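Local atomic coordinates of L-iditol 2-dehydrogenase (Clostridium scindens, PDB entry 4OH1), a protein that probably oxidises L-iditol or a related polyol with NAD+ as a zinc-dependent dehydrogenase of the zinc-containing alcohol dehydrogenase family. Residues 153-158 / 342-347; 215-220 / 318-323. All coordinates share one frame; numbering follows the deposited sequence.

Contact 1 is buried beside a zinc site. Contact 2 is only partly buried and lies further from the centre of the chain, where the end of a Rossmann-domain helix meets the connection leading back to the catalytic domain. Along the chain, contact 2 is nested inside the loop that contact 1 closes. The two share a sheet: strand 321-326, entered by 318-323, runs parallel to strand 344-348, entered by 342-347, and pairs with it through backbone hydrogen bonds. Their centres are about 13 Å apart. Their chemistry differs. Residues 153-158 and 342-347 meet through carbon packing around a lysine, whereas 215-220 and 318-323 are joined by a hydrogen bond from an asparagine amide to a backbone carbonyl.

Contact 1. Residues 153-158 / 342-347; sequences YALVEP and YAKIVI. With ZN (zinc ion), chain B.
Leu155 and Val346 make the apolar part of this contact. Leu155 CD1 lies 4.1 Å from Val346 CG1, and the two side chains meet nearly perpendicular. The other methyl of Leu155, CD2, rests against the chain of Lys344, 4.2 Å from CG. The leucine thus touches two residues on the same face of the strand. The backbones stay well apart, with 8.9 Å between Leu155 CA and Lys344 CA, and no hydrogen bond joins the segments.

Lys344 fills the rest of the contact. Its chain bends at chi2 (-61°) and again at chi3 (-93°), which brings its amine beside the ring of Pro158. Lys344 NZ is 4.1 Å from Pro158 CG. The amine is paired elsewhere: it forms a salt bridge with Glu75 and a hydrogen bond to the carbonyl of Ile45.

The zinc side is wetter. Glu157 OE1 binds the zinc ion at 2.1 Å, and two waters bind it as well. One of these waters also donates to Glu157 OE2 at 2.5 Å. His74, Glu75 and Cys46, the last oxidised to cysteinesulfonic acid, complete the protein ligands. Lys344 NZ stays 6.3 Å from Glu157 OE1, too far for direct contact, though its charge may still be felt at the metal site. By pairing with Glu75, it is a second-shell partner of the metal.

Leu155 is the N-cap residue of helix 156-168 and the third residue of a type I turn from Tyr153 to Val156. Strand 344-348 lies between strands 35-44 and 321-326. Ser44 and Ile321, from these two neighbours, both touch Leu155 and Val346.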
ATOM      1  N   TYR A 153     -22.529  21.342  -2.394  1.00 33.57           N
ATOM      2  CA  TYR A 153     -21.395  21.060  -3.317  1.00 31.29           C
ATOM      3  C   TYR A 153     -20.387  22.174  -3.382  1.00 31.02           C
ATOM      4  O   TYR A 153     -19.302  21.991  -3.885  1.00 33.15           O
ATOM      5  CB  TYR A 153     -21.889  20.667  -4.718  1.00 33.27           C
ATOM      6  CG  TYR A 153     -22.495  19.264  -4.757  1.00 32.34           C
ATOM      7  CD1 TYR A 153     -23.774  19.041  -4.334  1.00 32.66           C
ATOM      8  CD2 TYR A 153     -21.765  18.177  -5.213  1.00 31.39           C
ATOM      9  CE1 TYR A 153     -24.308  17.765  -4.333  1.00 32.89           C
ATOM     10  CE2 TYR A 153     -22.313  16.926  -5.269  1.00 31.52           C
ATOM     11  CZ  TYR A 153     -23.580  16.723  -4.814  1.00 32.36           C
ATOM     12  OH  TYR A 153     -24.110  15.464  -4.824  1.00 33.60           O
ATOM     13  N   ALA A 154     -20.744  23.351  -2.892  1.00 31.05           N
ATOM     14  CA  ALA A 154     -19.757  24.385  -2.695  1.00 34.12           C
ATOM     15  C   ALA A 154     -18.619  23.907  -1.764  1.00 34.46           C
ATOM     16  O   ALA A 154     -17.540  24.479  -1.744  1.00 32.68           O
ATOM     17  CB  ALA A 154     -20.402  25.595  -2.083  1.00 33.88           C
ATOM     18  N   LEU A 155     -18.889  22.902  -0.943  1.00 35.23           N
ATOM     19  CA  LEU A 155     -17.854  22.387  -0.029  1.00 33.11           C
ATOM     20  C   LEU A 155     -17.059  21.272  -0.626  1.00 31.29           C
ATOM     21  O   LEU A 155     -16.299  20.662   0.103  1.00 33.08           O
ATOM     22  CB  LEU A 155     -18.435  21.949   1.323  1.00 31.87           C
ATOM     23  CG  LEU A 155     -18.488  23.172   2.243  1.00 36.18           C
ATOM     24  CD1 LEU A 155     -19.235  24.378   1.648  1.00 36.09           C
ATOM     25  CD2 LEU A 155     -19.202  22.714   3.471  1.00 40.11           C
ATOM     26  N   VAL A 156     -17.179  21.003  -1.926  1.00 29.89           N
ATOM     27  CA  VAL A 156     -16.366  19.963  -2.540  1.00 27.57           C
ATOM     28  C   VAL A 156     -14.886  20.122  -2.341  1.00 30.10           C
ATOM     29  O   VAL A 156     -14.164  19.094  -2.090  1.00 31.59           O
ATOM     30  CB  VAL A 156     -16.680  19.744  -4.029  1.00 30.60           C
ATOM     31  CG1 VAL A 156     -15.623  18.920  -4.713  1.00 31.89           C
ATOM     32  CG2 VAL A 156     -18.015  19.023  -4.187  1.00 34.14           C
ATOM     33  N   GLU A 157     -14.373  21.339  -2.431  1.00 31.81           N
ATOM     34  CA  GLU A 157     -12.913  21.507  -2.390  1.00 32.33           C
ATOM     35  C   GLU A 157     -12.399  21.272  -0.970  1.00 32.95           C
ATOM     36  O   GLU A 157     -11.410  20.580  -0.782  1.00 28.51           O
ATOM     37  CB  GLU A 157     -12.435  22.860  -2.931  1.00 32.99           C
ATOM     38  CG  GLU A 157     -10.867  23.043  -2.945  1.00 32.49           C
ATOM     39  CD  GLU A 157     -10.304  23.467  -1.606  1.00 36.34           C
ATOM     40  OE1 GLU A 157     -11.089  24.016  -0.801  1.00 34.89           O
ATOM     41  OE2 GLU A 157      -9.112  23.203  -1.299  1.00 35.22           O
ATOM     42  N   PRO A 158     -13.030  21.857   0.030  1.00 31.13           N
ATOM     43  CA  PRO A 158     -12.487  21.535   1.342  1.00 35.35           C
ATOM     44  C   PRO A 158     -12.635  20.047   1.721  1.00 35.07           C
ATOM     45  O   PRO A 158     -11.755  19.518   2.394  1.00 33.47           O
ATOM     46  CB  PRO A 158     -13.244  22.440   2.291  1.00 35.75           C
ATOM     47  CG  PRO A 158     -14.365  22.943   1.562  1.00 34.30           C
ATOM     48  CD  PRO A 158     -13.987  22.939   0.108  1.00 34.77           C
ATOM     49  N   TYR A 342     -17.981  30.251  13.644  1.00 49.86           N
ATOM     50  CA  TYR A 342     -18.758  29.332  12.776  1.00 47.86           C
ATOM     51  C   TYR A 342     -17.874  28.353  12.060  1.00 47.66           C
ATOM     52  O   TYR A 342     -16.729  28.687  11.713  1.00 47.65           O
ATOM     53  CB  TYR A 342     -19.618  30.099  11.759  1.00 50.75           C
ATOM     54  CG  TYR A 342     -20.505  31.085  12.438  1.00 56.94           C
ATOM     55  CD1 TYR A 342     -21.647  30.667  13.097  1.00 62.96           C
ATOM     56  CD2 TYR A 342     -20.170  32.437  12.477  1.00 58.82           C
ATOM     57  CE1 TYR A 342     -22.475  31.574  13.747  1.00 68.60           C
ATOM     58  CE2 TYR A 342     -20.986  33.360  13.143  1.00 65.47           C
ATOM     59  CZ  TYR A 342     -22.128  32.917  13.781  1.00 68.08           C
ATOM     60  OH  TYR A 342     -22.922  33.807  14.437  1.00 70.85           O
ATOM     61  N   ALA A 343     -18.395  27.143  11.812  1.00 43.51           N
ATOM     62  CA  ALA A 343     -17.580  26.143  11.170  1.00 44.15           C
ATOM     63  C   ALA A 343     -17.352  26.506   9.693  1.00 43.99           C
ATOM     64  O   ALA A 343     -16.222  26.585   9.248  1.00 42.68           O
ATOM     65  CB  ALA A 343     -18.189  24.746  11.322  1.00 42.34           C
ATOM     66  N   LYS A 344     -18.429  26.701   8.941  1.00 43.72           N
ATOM     67  CA  LYS A 344     -18.348  27.129   7.537  1.00 43.15           C
ATOM     68  C   LYS A 344     -19.470  28.124   7.243  1.00 41.28           C
ATOM     69  O   LYS A 344     -20.615  27.964   7.712  1.00 35.90           O
ATOM     70  CB  LYS A 344     -18.480  25.963   6.526  1.00 44.12           C
ATOM     71  CG  LYS A 344     -17.266  25.067   6.372  1.00 45.15           C
ATOM     72  CD  LYS A 344     -16.021  25.774   5.886  1.00 45.67           C
ATOM     73  CE  LYS A 344     -15.857  25.720   4.406  1.00 43.93           C
ATOM     74  NZ  LYS A 344     -14.504  26.225   4.011  1.00 45.04           N
ATOM     75  N   ILE A 345     -19.103  29.131   6.453  1.00 39.06           N
ATOM     76  CA  ILE A 345     -20.020  30.149   5.968  1.00 39.08           C
ATOM     77  C   ILE A 345     -20.107  30.099   4.457  1.00 39.03           C
ATOM     78  O   ILE A 345     -19.078  30.023   3.779  1.00 35.06           O
ATOM     79  CB  ILE A 345     -19.532  31.522   6.366  1.00 40.34           C
ATOM     80  CG1 ILE A 345     -19.422  31.632   7.890  1.00 39.77           C
ATOM     81  CG2 ILE A 345     -20.493  32.604   5.855  1.00 42.07           C
ATOM     82  CD1 ILE A 345     -18.415  32.713   8.353  1.00 40.46           C
ATOM     83  N   VAL A 346     -21.341  30.125   3.924  1.00 37.63           N
ATOM     84  CA  VAL A 346     -21.514  30.204   2.478  1.00 37.45           C
ATOM     85  C   VAL A 346     -22.207  31.472   2.063  1.00 38.72           C
ATOM     86  O   VAL A 346     -23.082  31.988   2.766  1.00 37.37           O
ATOM     87  CB  VAL A 346     -22.290  29.001   1.837  1.00 36.83           C
ATOM     88  CG1 VAL A 346     -21.515  27.774   2.014  1.00 39.97           C
ATOM     89  CG2 VAL A 346     -23.690  28.826   2.444  1.00 36.30           C
ATOM     90  N   ILE A 347     -21.833  31.922   0.873  1.00 38.83           N
ATOM     91  CA  ILE A 347     -22.438  33.073   0.261  1.00 39.39           C
ATOM     92  C   ILE A 347     -23.207  32.695  -0.989  1.00 36.44           C
ATOM     93  O   ILE A 347     -22.664  32.080  -1.877  1.00 37.87           O
ATOM     94  CB  ILE A 347     -21.381  34.088  -0.112  1.00 38.80           C
ATOM     95  CG1 ILE A 347     -20.660  34.553   1.140  1.00 36.49           C
ATOM     96  CG2 ILE A 347     -22.049  35.288  -0.823  1.00 42.51           C
ATOM     97  CD1 ILE A 347     -19.551  35.546   0.892  1.00 39.41           C
TER
HETATM   98 ZN    ZN B 401     -10.594  25.392   0.702  0.75 49.76          ZN
HETATM   99  O   HOH W   1      -8.306  24.776   0.410  1.00 47.20           O
HETATM  100  O   HOH W   2     -10.042  23.954   2.531  1.00 38.82           O

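Contact 2. Residues 215-220 / 318-323; sequences LENGAD and SKIIQK
A Schellman motif ends helix 208-216 of the Rossmann domain, and the side chain beside it reaches the connection into strand 321-326. Gly218 takes a positive phi of 115° as the chain leaves the helix. Asn217, just before it, carries the contact. Asn217 ND2 donates to Lys319 O at 3.1 Å, with an almost straight N-H...O angle of 170°. The carbonyl oxygen lies nearly in the amide plane of Asn217. On the acceptor side the fit is different, because the nitrogen sits above the carbonyl plane, 36° out of it.

The amide also packs against carbon. Asn217 OD1 is 3.3 Å from Lys319 CB and 3.6 Å from Ile320 CG1. The side chains of Asn217 and Lys319 run antiparallel, side by side, and Ile320 lies across the asparagine. The rest of Lys319 is extended beyond CG and runs along the end of the helix. Lys319 CD comes within 3.4 Å of Glu216 O. Its amine makes a long, weak ion pair with Asp316. Met187 of helix 184-194 touches both Asn217 and Ile320.

Both ends of the asparagine amide are used. ND2 also donates back to Leu213 O in the last turns of helix 208-216, and OD1 accepts from Gln191 of helix 184-194. These bonds fix the rotation of the amide and tell its oxygen from its nitrogen. One buried polar group therefore joins two Rossmann helices to the backbone of the returning chain, while Glu216 and Lys319 lie toward solvent.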
ATOM      1  N   LEU A 215     -19.409  16.674  18.916  1.00 38.63           N
ATOM      2  CA  LEU A 215     -20.246  15.530  19.342  1.00 38.68           C
ATOM      3  C   LEU A 215     -21.442  15.411  18.411  1.00 40.72           C
ATOM      4  O   LEU A 215     -21.775  14.314  17.986  1.00 40.56           O
ATOM      5  CB  LEU A 215     -20.696  15.650  20.788  1.00 37.04           C
ATOM      6  CG  LEU A 215     -19.519  15.618  21.763  1.00 39.98           C
ATOM      7  CD1 LEU A 215     -20.008  15.972  23.142  1.00 41.29           C
ATOM      8  CD2 LEU A 215     -18.796  14.227  21.809  1.00 39.55           C
ATOM      9  N   GLU A 216     -22.050  16.533  18.026  1.00 39.88           N
ATOM     10  CA  GLU A 216     -23.149  16.455  17.062  1.00 44.76           C
ATOM     11  C   GLU A 216     -22.748  15.901  15.699  1.00 40.92           C
ATOM     12  O   GLU A 216     -23.573  15.394  14.976  1.00 39.27           O
ATOM     13  CB  GLU A 216     -23.787  17.811  16.840  1.00 50.82           C
ATOM     14  CG  GLU A 216     -24.931  18.083  17.748  1.00 61.78           C
ATOM     15  CD  GLU A 216     -24.981  19.546  18.174  1.00 73.01           C
ATOM     16  OE1 GLU A 216     -24.630  20.437  17.361  1.00 76.37           O
ATOM     17  OE2 GLU A 216     -25.363  19.796  19.340  1.00 76.88           O
ATOM     18  N   ASN A 217     -21.509  16.067  15.305  1.00 35.64           N
ATOM     19  CA  ASN A 217     -21.065  15.520  14.021  1.00 35.05           C
ATOM     20  C   ASN A 217     -20.643  14.051  14.084  1.00 36.04           C
ATOM     21  O   ASN A 217     -20.286  13.498  13.069  1.00 35.45           O
ATOM     22  CB  ASN A 217     -19.919  16.373  13.434  1.00 33.86           C
ATOM     23  CG  ASN A 217     -20.438  17.551  12.656  1.00 35.48           C
ATOM     24  OD1 ASN A 217     -20.630  17.476  11.463  1.00 34.91           O
ATOM     25  ND2 ASN A 217     -20.754  18.617  13.356  1.00 38.87           N
ATOM     26  N   GLY A 218     -20.668  13.432  15.268  1.00 38.25           N
ATOM     27  CA  GLY A 218     -20.299  12.015  15.419  1.00 36.39           C
ATOM     28  C   GLY A 218     -19.065  11.695  16.230  1.00 36.07           C
ATOM     29  O   GLY A 218     -18.683  10.556  16.296  1.00 33.79           O
ATOM     30  N   ALA A 219     -18.450  12.673  16.892  1.00 35.35           N
ATOM     31  CA  ALA A 219     -17.285  12.371  17.660  1.00 32.93           C
ATOM     32  C   ALA A 219     -17.718  11.620  18.880  1.00 34.86           C
ATOM     33  O   ALA A 219     -18.753  11.903  19.423  1.00 35.75           O
ATOM     34  CB  ALA A 219     -16.619  13.614  18.080  1.00 34.30           C
ATOM     35  N   ASP A 220     -16.895  10.714  19.359  1.00 32.72           N
ATOM     36  CA  ASP A 220     -17.162  10.031  20.627  1.00 33.52           C
ATOM     37  C   ASP A 220     -16.830  10.929  21.812  1.00 36.18           C
ATOM     38  O   ASP A 220     -17.564  10.963  22.788  1.00 37.18           O
ATOM     39  CB  ASP A 220     -16.358   8.707  20.721  1.00 34.30           C
ATOM     40  CG  ASP A 220     -16.652   7.760  19.573  1.00 36.38           C
ATOM     41  OD1 ASP A 220     -17.746   7.219  19.555  1.00 39.46           O
ATOM     42  OD2 ASP A 220     -15.845   7.593  18.643  1.00 40.83           O
ATOM     43  N   SER A 318     -25.546  19.919   7.226  1.00 34.92           N
ATOM     44  CA  SER A 318     -26.417  20.761   8.051  1.00 36.22           C
ATOM     45  C   SER A 318     -25.738  20.949   9.400  1.00 40.06           C
ATOM     46  O   SER A 318     -26.112  21.755  10.156  1.00 43.12           O
ATOM     47  CB  SER A 318     -27.737  20.072   8.255  1.00 37.29           C
ATOM     48  OG  SER A 318     -27.578  18.915   9.084  1.00 39.22           O
ATOM     49  N   LYS A 319     -24.669  20.224   9.656  1.00 42.52           N
ATOM     50  CA  LYS A 319     -23.941  20.322  10.897  1.00 44.55           C
ATOM     51  C   LYS A 319     -22.609  21.032  10.751  1.00 42.89           C
ATOM     52  O   LYS A 319     -21.797  21.037  11.664  1.00 39.98           O
ATOM     53  CB  LYS A 319     -23.649  18.882  11.311  1.00 49.49           C
ATOM     54  CG  LYS A 319     -24.944  18.139  11.604  1.00 53.13           C
ATOM     55  CD  LYS A 319     -24.691  16.755  12.102  1.00 59.48           C
ATOM     56  CE  LYS A 319     -25.962  16.045  12.418  1.00 66.18           C
ATOM     57  NZ  LYS A 319     -25.638  14.603  12.260  1.00 76.49           N
ATOM     58  N   ILE A 320     -22.383  21.625   9.588  1.00 39.75           N
ATOM     59  CA  ILE A 320     -21.110  22.191   9.251  1.00 38.14           C
ATOM     60  C   ILE A 320     -21.297  23.577   8.684  1.00 39.60           C
ATOM     61  O   ILE A 320     -20.672  24.535   9.165  1.00 37.59           O
ATOM     62  CB  ILE A 320     -20.405  21.285   8.245  1.00 39.26           C
ATOM     63  CG1 ILE A 320     -20.131  19.906   8.897  1.00 41.98           C
ATOM     64  CG2 ILE A 320     -19.114  21.930   7.754  1.00 40.49           C
ATOM     65  CD1 ILE A 320     -19.380  18.897   8.006  1.00 39.48           C
ATOM     66  N   ILE A 321     -22.160  23.695   7.671  1.00 38.74           N
ATOM     67  CA  ILE A 321     -22.493  24.996   7.139  1.00 40.67           C
ATOM     68  C   ILE A 321     -23.405  25.635   8.117  1.00 37.72           C
ATOM     69  O   ILE A 321     -24.522  25.230   8.237  1.00 43.22           O
ATOM     70  CB  ILE A 321     -23.191  24.949   5.811  1.00 40.76           C
ATOM     71  CG1 ILE A 321     -22.280  24.311   4.778  1.00 41.82           C
ATOM     72  CG2 ILE A 321     -23.490  26.387   5.386  1.00 43.33           C
ATOM     73  CD1 ILE A 321     -22.987  23.820   3.497  1.00 42.73           C
ATOM     74  N   GLN A 322     -22.927  26.631   8.830  1.00 37.95           N
ATOM     75  CA  GLN A 322     -23.732  27.202   9.899  1.00 41.70           C
ATOM     76  C   GLN A 322     -24.253  28.563   9.556  1.00 46.85           C
ATOM     77  O   GLN A 322     -25.050  29.064  10.289  1.00 46.17           O
ATOM     78  CB  GLN A 322     -22.917  27.327  11.172  1.00 41.53           C
ATOM     79  CG  GLN A 322     -22.308  26.015  11.564  1.00 41.98           C
ATOM     80  CD  GLN A 322     -21.877  25.978  12.976  1.00 43.12           C
ATOM     81  OE1 GLN A 322     -20.769  26.416  13.336  1.00 42.27           O
ATOM     82  NE2 GLN A 322     -22.706  25.366  13.802  1.00 47.33           N
ATOM     83  N   LYS A 323     -23.814  29.172   8.463  1.00 45.91           N
ATOM     84  CA  LYS A 323     -24.344  30.480   8.068  1.00 47.72           C
ATOM     85  C   LYS A 323     -24.380  30.565   6.569  1.00 45.90           C
ATOM     86  O   LYS A 323     -23.424  30.164   5.931  1.00 38.40           O
ATOM     87  CB  LYS A 323     -23.389  31.599   8.498  1.00 52.22           C
ATOM     88  CG  LYS A 323     -23.504  32.008   9.896  1.00 61.73           C
ATOM     89  CD  LYS A 323     -24.657  32.957  10.054  1.00 68.75           C
ATOM     90  CE  LYS A 323     -24.831  33.302  11.504  1.00 71.47           C
ATOM     91  NZ  LYS A 323     -25.920  34.281  11.524  1.00 78.79           N
TER